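Local structure of venom allergen-like (VAL) 4 protein (Schistosoma mansoni, 4P27) at residues I74-A79 against V137-P142; D80-E85 against G131-I136. The protein binds lipids as a probably secreted SCP/TAPS (CAP superfamily) protein of the parasite, although it lacks the prototypical CAP sequence motifs. One frame throughout, in Å; residues are numbered along the deposited sequence.

How the contacts relate
Along the chain, strand 75-81 comes first and strand 133-141 much later, and the two run antiparallel as neighbours in the four-stranded mixed sheet, with 75-81 outermost. Contact 2 (80-85 with 131-136) is nested inside the loop closed by contact 1 (74-79 with 137-142): 57 residues separate the segments of the outer contact and 45 those of the inner one. The loop carries helices 84-93 and 110-115 and strand 122-130, which turns back into 133-141. The contacts follow one another on the same strand pair, joined where Ala79 N meets Ile136 O, probably a hydrogen bond. Contact 1 is buried within the domain; contact 2 lies at the surface.

Contact 1 of 2, residues I74-A79 against V137-P142; sequences IGQNLA and VCNYAP
Gly75 and Tyr140 exchange two backbone hydrogen bonds, Gly75 N to Tyr140 O 2.8 Å and Tyr140 N to Gly75 O 2.9 Å, and Asn77 pairs likewise with Cys138. Between them Gln76 faces Asn139 as a non-hydrogen-bonded pair, where Gln76 CA approaches Cys138 O at 3.1 Å in a CA-H...O contact.

On the face of Gln76 and Asn139 the two amides lie side by side. Gln76 CG is anti to the backbone N (chi1 -171°) and the chain runs on extended; NE2 gives its N-H to an in-plane lone pair of Asn139 OD1 at 2.8 Å, nearly straight at 164°. The remaining amide atoms look to helix 43-54: Gln76 OE1 accepts from Gln52 NE2, and Asn139 ND2 donates to Leu45 O. Apolar contacts flank this bond, Leu78 CD2 on Val137 CG2 at 3.9 Å and Ile74 CD1 on Ala141 CB at 4.2 Å.

On the opposite face, with Asn77 and Cys138, the Tyr140 ring turns its edge to the Gly75 carbonyl, with CD1 3.6 Å from Gly75 O. The Asn77 side chain crosses the ring at about a right angle, CG 3.6 Å from Tyr140 CE1, amide and ring planes 64° apart. Asn77 ND2 donates to Asn111 O, while Tyr140 OH hydrogen-bonds His15 NE2. Cys138 SG is tied to Cys125 by a disulfide.

These side-chain bonds link both sheet faces to helices of the alpha-beta-alpha CAP sandwich.

Contact 2 of 2, residues D80-E85 against G131-I136; sequences DYPTIE and GKNYLI
Tyr81 and Tyr134 form an antiparallel hydrogen-bonded pair: Tyr81 N donates to Tyr134 O at 3.0 Å, and Tyr134 N donates back to Tyr81 O at 2.9 Å. Asp80 opposite Leu135 is the adjoining non-hydrogen-bonded pair. Beyond Tyr81 the first segment leaves the strand at Pro82 and enters a helix, with Thr83 as N-cap.

Asn133 fits its side chain between Asp80 and Pro82, where CG is carried by lying anti to its own carbonyl carbon (chi1 -69°). The amide stands nearly upright to the Asp80 carboxylate, the planes 77° apart, and ND2 makes a weak hydrogen bond to Asp80 OD1 at 3.4 Å. On its other branch, OD1 rests against Pro82, 3.2 Å from CA, and accepts a hydrogen bond from Lys132 NZ. The lysine chain bends at chi3 and chi4 to bring this ammonium back, which would polarise the amide.

Tyr134 CD2 lies 3.4 Å from Pro82 O, and Ile84 CG1 sits over one face, 4.1 Å above the ring plane and displaced from the ring centre toward its periphery. The same methylene touches Ile136 CD1 at 4.1 Å.

Thr83 OG1 caps Gly86 N at the start of helix 84-93, whose Ala87 meets Tyr81 and Ile136. Ile84 also reaches Tyr127 of strand 122-130 and Ile11 of helix 6-22, while Tyr134 meets Tyr127 ring to ring at about 85°; the turn from sheet edge to helix is thereby seated against the neighbouring strand and the N-terminal helix.

Contact 1 of 2, residues I74-A79 against V137-P142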
ATOM      1  N   ILE A  74       4.068  -5.770  10.235  1.00 27.63           N
ATOM      2  CA  ILE A  74       4.387  -4.697   9.303  1.00 30.55           C
ATOM      3  C   ILE A  74       4.094  -5.295   7.915  1.00 31.79           C
ATOM      4  O   ILE A  74       4.550  -6.395   7.627  1.00 30.09           O
ATOM      5  CB  ILE A  74       5.900  -4.309   9.405  1.00 29.87           C
ATOM      6  CG1 ILE A  74       6.190  -3.549  10.730  1.00 31.90           C
ATOM      7  CG2 ILE A  74       6.340  -3.470   8.175  1.00 30.23           C
ATOM      8  CD1 ILE A  74       5.509  -2.156  10.817  1.00 32.16           C
ATOM      9  N   GLY A  75       3.358  -4.584   7.057  1.00 30.85           N
ATOM     10  CA  GLY A  75       3.311  -4.973   5.660  1.00 25.71           C
ATOM     11  C   GLY A  75       4.196  -4.010   4.876  1.00 25.19           C
ATOM     12  O   GLY A  75       4.534  -2.959   5.361  1.00 24.41           O
ATOM     13  N   GLN A  76       4.460  -4.314   3.606  1.00 24.62           N
ATOM     14  CA  GLN A  76       5.374  -3.485   2.808  1.00 25.47           C
ATOM     15  C   GLN A  76       4.983  -3.588   1.336  1.00 25.34           C
ATOM     16  O   GLN A  76       4.650  -4.662   0.850  1.00 24.42           O
ATOM     17  CB  GLN A  76       6.804  -3.917   3.046  1.00 25.87           C
ATOM     18  CG  GLN A  76       7.839  -2.972   2.433  1.00 29.94           C
ATOM     19  CD  GLN A  76       9.246  -3.358   2.899  1.00 34.28           C
ATOM     20  OE1 GLN A  76       9.816  -4.246   2.311  1.00 32.21           O
ATOM     21  NE2 GLN A  76       9.710  -2.816   4.024  1.00 24.60           N
ATOM     22  N   ASN A  77       4.978  -2.468   0.651  1.00 22.38           N
ATOM     23  CA  ASN A  77       4.849  -2.477  -0.811  1.00 20.27           C
ATOM     24  C   ASN A  77       6.154  -1.845  -1.333  1.00 24.10           C
ATOM     25  O   ASN A  77       6.670  -0.856  -0.757  1.00 25.67           O
ATOM     26  CB  ASN A  77       3.701  -1.520  -1.225  1.00 19.19           C
ATOM     27  CG  ASN A  77       2.331  -2.169  -1.128  1.00 26.72           C
ATOM     28  OD1 ASN A  77       2.239  -3.356  -0.878  1.00 24.79           O
ATOM     29  ND2 ASN A  77       1.255  -1.397  -1.280  1.00 21.45           N
ATOM     30  N   LEU A  78       6.672  -2.396  -2.424  1.00 24.19           N
ATOM     31  CA  LEU A  78       7.914  -1.895  -3.043  1.00 26.67           C
ATOM     32  C   LEU A  78       7.665  -1.525  -4.513  1.00 29.00           C
ATOM     33  O   LEU A  78       6.754  -2.110  -5.220  1.00 25.62           O
ATOM     34  CB  LEU A  78       8.983  -2.993  -3.024  1.00 31.05           C
ATOM     35  CG  LEU A  78       9.454  -3.595  -1.712  1.00 36.24           C
ATOM     36  CD1 LEU A  78      10.411  -4.793  -1.971  1.00 31.16           C
ATOM     37  CD2 LEU A  78      10.139  -2.571  -0.834  1.00 30.57           C
ATOM     38  N   ALA A  79       8.393  -0.514  -5.014  1.00 28.91           N
ATOM     39  CA  ALA A  79       8.228  -0.170  -6.442  1.00 25.20           C
ATOM     40  C   ALA A  79       9.604   0.254  -6.989  1.00 32.63           C
ATOM     41  O   ALA A  79      10.434   0.807  -6.253  1.00 30.11           O
ATOM     42  CB  ALA A  79       7.183   0.893  -6.670  1.00 27.75           C
ATOM     43  N   VAL A 137       9.597   2.455  -0.960  1.00 26.18           N
ATOM     44  CA  VAL A 137       9.254   1.501   0.098  1.00 24.68           C
ATOM     45  C   VAL A 137       8.099   2.161   0.840  1.00 28.37           C
ATOM     46  O   VAL A 137       8.286   3.280   1.292  1.00 26.89           O
ATOM     47  CB  VAL A 137      10.409   1.287   1.061  1.00 22.73           C
ATOM     48  CG1 VAL A 137      10.067   0.285   2.194  1.00 24.13           C
ATOM     49  CG2 VAL A 137      11.653   0.817   0.263  1.00 23.33           C
ATOM     50  N   CYS A 138       6.915   1.511   0.900  1.00 25.90           N
ATOM     51  CA  CYS A 138       5.837   1.889   1.874  1.00 26.61           C
ATOM     52  C   CYS A 138       5.711   0.798   2.877  1.00 25.40           C
ATOM     53  O   CYS A 138       5.673  -0.390   2.478  1.00 25.49           O
ATOM     54  CB  CYS A 138       4.476   2.078   1.213  1.00 24.76           C
ATOM     55  SG  CYS A 138       4.339   3.655   0.331  1.00 32.37           S
ATOM     56  N   ASN A 139       5.728   1.210   4.146  1.00 25.31           N
ATOM     57  CA  ASN A 139       5.460   0.343   5.294  1.00 24.90           C
ATOM     58  C   ASN A 139       4.097   0.647   5.825  1.00 27.38           C
ATOM     59  O   ASN A 139       3.652   1.811   5.814  1.00 25.29           O
ATOM     60  CB  ASN A 139       6.478   0.455   6.417  1.00 23.53           C
ATOM     61  CG  ASN A 139       7.818  -0.072   6.010  1.00 25.01           C
ATOM     62  OD1 ASN A 139       7.873  -1.055   5.300  1.00 24.69           O
ATOM     63  ND2 ASN A 139       8.934   0.613   6.429  1.00 22.14           N
ATOM     64  N   TYR A 140       3.415  -0.422   6.253  1.00 25.04           N
ATOM     65  CA  TYR A 140       2.030  -0.342   6.705  1.00 23.51           C
ATOM     66  C   TYR A 140       1.941  -1.148   8.072  1.00 26.79           C
ATOM     67  O   TYR A 140       2.554  -2.176   8.215  1.00 22.96           O
ATOM     68  CB  TYR A 140       1.117  -1.034   5.727  1.00 23.01           C
ATOM     69  CG  TYR A 140       1.202  -0.500   4.310  1.00 26.15           C
ATOM     70  CD1 TYR A 140       2.187  -0.990   3.402  1.00 24.49           C
ATOM     71  CD2 TYR A 140       0.308   0.532   3.861  1.00 27.69           C
ATOM     72  CE1 TYR A 140       2.270  -0.506   2.086  1.00 20.58           C
ATOM     73  CE2 TYR A 140       0.387   1.010   2.514  1.00 22.04           C
ATOM     74  CZ  TYR A 140       1.393   0.515   1.672  1.00 22.29           C
ATOM     75  OH  TYR A 140       1.498   0.962   0.376  1.00 25.50           O
ATOM     76  N   ALA A 141       1.151  -0.652   9.028  1.00 26.72           N
ATOM     77  CA  ALA A 141       0.930  -1.308  10.349  1.00 30.35           C
ATOM     78  C   ALA A 141      -0.573  -1.249  10.663  1.00 27.72           C
ATOM     79  O   ALA A 141      -1.141  -0.178  10.656  1.00 25.30           O
ATOM     80  CB  ALA A 141       1.693  -0.541  11.432  1.00 31.66           C
ATOM     81  N   PRO A 142      -1.215  -2.397  10.970  1.00 30.75           N
ATOM     82  CA  PRO A 142      -0.614  -3.763  10.894  1.00 30.22           C
ATOM     83  C   PRO A 142      -0.476  -4.085   9.431  1.00 27.65           C
ATOM     84  O   PRO A 142      -1.052  -3.379   8.585  1.00 29.46           O
ATOM     85  CB  PRO A 142      -1.699  -4.720  11.521  1.00 31.67           C
ATOM     86  CG  PRO A 142      -2.819  -3.852  11.916  1.00 32.34           C
ATOM     87  CD  PRO A 142      -2.509  -2.357  11.671  1.00 32.70           C
TER

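Contact 2 of 2, residues D80-E85 against G131-I136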
ATOM      1  N   ASP A  80       9.885  -0.127  -8.238  1.00 34.41           N
ATOM      2  CA  ASP A  80      11.186   0.220  -8.812  1.00 31.27           C
ATOM      3  C   ASP A  80      10.724   0.951 -10.054  1.00 35.89           C
ATOM      4  O   ASP A  80      10.219   0.317 -10.936  1.00 35.82           O
ATOM      5  CB  ASP A  80      12.004  -1.035  -9.173  1.00 33.01           C
ATOM      6  CG  ASP A  80      13.319  -0.682  -9.998  1.00 42.31           C
ATOM      7  OD1 ASP A  80      13.678   0.537 -10.117  1.00 43.44           O
ATOM      8  OD2 ASP A  80      14.019  -1.635 -10.442  1.00 35.95           O
ATOM      9  N   TYR A  81      10.734   2.299 -10.040  1.00 32.84           N
ATOM     10  CA  TYR A  81       9.947   3.022 -11.045  1.00 35.02           C
ATOM     11  C   TYR A  81      10.474   4.425 -11.298  1.00 34.66           C
ATOM     12  O   TYR A  81      11.015   5.094 -10.360  1.00 35.57           O
ATOM     13  CB  TYR A  81       8.510   3.224 -10.577  1.00 38.98           C
ATOM     14  CG  TYR A  81       7.534   2.532 -11.399  1.00 41.70           C
ATOM     15  CD1 TYR A  81       7.319   1.167 -11.178  1.00 46.58           C
ATOM     16  CD2 TYR A  81       6.799   3.200 -12.369  1.00 42.93           C
ATOM     17  CE1 TYR A  81       6.397   0.469 -11.876  1.00 47.66           C
ATOM     18  CE2 TYR A  81       5.878   2.485 -13.126  1.00 47.98           C
ATOM     19  CZ  TYR A  81       5.703   1.118 -12.848  1.00 49.08           C
ATOM     20  OH  TYR A  81       4.835   0.301 -13.495  1.00 69.75           O
ATOM     21  N   PRO A  82      10.268   4.901 -12.542  1.00 40.28           N
ATOM     22  CA  PRO A  82      10.948   6.175 -12.886  1.00 44.29           C
ATOM     23  C   PRO A  82      10.250   7.358 -12.154  1.00 44.41           C
ATOM     24  O   PRO A  82      10.901   8.325 -11.788  1.00 46.67           O
ATOM     25  CB  PRO A  82      10.849   6.236 -14.428  1.00 45.08           C
ATOM     26  CG  PRO A  82       9.651   5.395 -14.768  1.00 46.88           C
ATOM     27  CD  PRO A  82       9.577   4.298 -13.705  1.00 44.52           C
ATOM     28  N   THR A  83       8.962   7.221 -11.845  1.00 39.27           N
ATOM     29  CA  THR A  83       8.227   8.250 -11.148  1.00 36.47           C
ATOM     30  C   THR A  83       7.395   7.640  -9.976  1.00 41.10           C
ATOM     31  O   THR A  83       6.997   6.471 -10.004  1.00 32.48           O
ATOM     32  CB  THR A  83       7.311   9.028 -12.109  1.00 36.80           C
ATOM     33  OG1 THR A  83       6.245   8.175 -12.492  1.00 38.98           O
ATOM     34  CG2 THR A  83       8.064   9.467 -13.518  1.00 33.45           C
ATOM     35  N   ILE A  84       7.155   8.459  -8.962  1.00 35.97           N
ATOM     36  CA  ILE A  84       6.270   8.119  -7.864  1.00 38.88           C
ATOM     37  C   ILE A  84       4.818   7.856  -8.268  1.00 39.66           C
ATOM     38  O   ILE A  84       4.239   6.816  -7.934  1.00 33.20           O
ATOM     39  CB  ILE A  84       6.486   9.171  -6.826  1.00 37.33           C
ATOM     40  CG1 ILE A  84       7.933   9.022  -6.340  1.00 39.63           C
ATOM     41  CG2 ILE A  84       5.410   9.180  -5.759  1.00 37.56           C
ATOM     42  CD1 ILE A  84       8.039   9.452  -4.911  1.00 50.25           C
ATOM     43  N   GLU A  85       4.269   8.707  -9.106  1.00 39.29           N
ATOM     44  CA  GLU A  85       2.897   8.460  -9.545  1.00 38.21           C
ATOM     45  C   GLU A  85       2.774   7.214 -10.392  1.00 39.97           C
ATOM     46  O   GLU A  85       1.728   6.560 -10.379  1.00 37.29           O
ATOM     47  CB  GLU A  85       2.274   9.691 -10.304  1.00 41.01           C
ATOM     48  CG  GLU A  85       2.150  10.991  -9.463  1.00 49.53           C
ATOM     49  CD  GLU A  85       1.193  10.944  -8.248  1.00 57.39           C
ATOM     50  OE1 GLU A  85       0.057  10.440  -8.355  1.00 68.25           O
ATOM     51  OE2 GLU A  85       1.554  11.443  -7.157  1.00 53.78           O
ATOM     52  N   GLY A 131      19.895   5.989  -9.544  1.00 43.04           N
ATOM     53  CA  GLY A 131      20.049   5.980 -10.992  1.00 37.08           C
ATOM     54  C   GLY A 131      18.820   6.530 -11.618  1.00 39.87           C
ATOM     55  O   GLY A 131      18.286   7.544 -11.148  1.00 52.74           O
ATOM     56  N   LYS A 132      18.400   5.875 -12.686  1.00 37.61           N
ATOM     57  CA  LYS A 132      17.331   6.300 -13.508  1.00 41.44           C
ATOM     58  C   LYS A 132      16.020   6.284 -12.658  1.00 54.33           C
ATOM     59  O   LYS A 132      15.232   7.231 -12.714  1.00 53.22           O
ATOM     60  CB  LYS A 132      17.245   5.317 -14.674  1.00 44.37           C
ATOM     61  CG  LYS A 132      16.133   5.633 -15.668  1.00 56.16           C
ATOM     62  CD  LYS A 132      16.213   4.740 -16.915  1.00 66.40           C
ATOM     63  CE  LYS A 132      15.059   3.732 -17.009  1.00 72.32           C
ATOM     64  NZ  LYS A 132      13.795   4.149 -16.291  1.00 67.31           N
ATOM     65  N   ASN A 133      15.833   5.230 -11.841  1.00 38.08           N
ATOM     66  CA  ASN A 133      14.596   4.998 -11.059  1.00 36.30           C
ATOM     67  C   ASN A 133      14.671   5.314  -9.555  1.00 34.61           C
ATOM     68  O   ASN A 133      15.784   5.445  -8.958  1.00 37.98           O
ATOM     69  CB  ASN A 133      14.178   3.551 -11.307  1.00 44.64           C
ATOM     70  CG  ASN A 133      13.693   3.355 -12.746  1.00 50.77           C
ATOM     71  OD1 ASN A 133      13.530   4.312 -13.488  1.00 56.10           O
ATOM     72  ND2 ASN A 133      13.419   2.143 -13.111  1.00 52.42           N
ATOM     73  N   TYR A 134      13.476   5.394  -8.946  1.00 35.33           N
ATOM     74  CA  TYR A 134      13.314   5.431  -7.488  1.00 34.58           C
ATOM     75  C   TYR A 134      13.181   3.961  -7.089  1.00 32.88           C
ATOM     76  O   TYR A 134      12.572   3.190  -7.802  1.00 33.05           O
ATOM     77  CB  TYR A 134      12.007   6.164  -7.184  1.00 39.40           C
ATOM     78  CG  TYR A 134      12.113   7.667  -7.346  1.00 41.40           C
ATOM     79  CD1 TYR A 134      12.860   8.418  -6.436  1.00 41.59           C
ATOM     80  CD2 TYR A 134      11.499   8.322  -8.413  1.00 34.13           C
ATOM     81  CE1 TYR A 134      12.958   9.787  -6.574  1.00 39.89           C
ATOM     82  CE2 TYR A 134      11.569   9.698  -8.536  1.00 36.37           C
ATOM     83  CZ  TYR A 134      12.311  10.406  -7.658  1.00 41.08           C
ATOM     84  OH  TYR A 134      12.421  11.760  -7.773  1.00 49.19           O
ATOM     85  N   LEU A 135      13.784   3.605  -5.961  1.00 31.20           N
ATOM     86  CA  LEU A 135      13.294   2.570  -5.072  1.00 30.72           C
ATOM     87  C   LEU A 135      12.304   3.244  -4.078  1.00 31.53           C
ATOM     88  O   LEU A 135      12.694   4.108  -3.314  1.00 30.31           O
ATOM     89  CB  LEU A 135      14.467   1.950  -4.340  1.00 27.07           C
ATOM     90  CG  LEU A 135      14.026   0.768  -3.420  1.00 30.30           C
ATOM     91  CD1 LEU A 135      13.165  -0.272  -4.141  1.00 29.15           C
ATOM     92  CD2 LEU A 135      15.275   0.078  -2.995  1.00 31.55           C
ATOM     93  N   ILE A 136      11.016   2.919  -4.198  1.00 31.95           N
ATOM     94  CA  ILE A 136       9.983   3.356  -3.236  1.00 28.89           C
ATOM     95  C   ILE A 136       9.552   2.195  -2.285  1.00 35.11           C
ATOM     96  O   ILE A 136       9.292   1.071  -2.774  1.00 28.65           O
ATOM     97  CB  ILE A 136       8.781   3.810  -4.012  1.00 27.76           C
ATOM     98  CG1 ILE A 136       9.230   4.887  -5.021  1.00 24.47           C
ATOM     99  CG2 ILE A 136       7.667   4.285  -3.059  1.00 25.76           C
ATOM    100  CD1 ILE A 136       8.282   4.978  -6.194  1.00 24.42           C
TER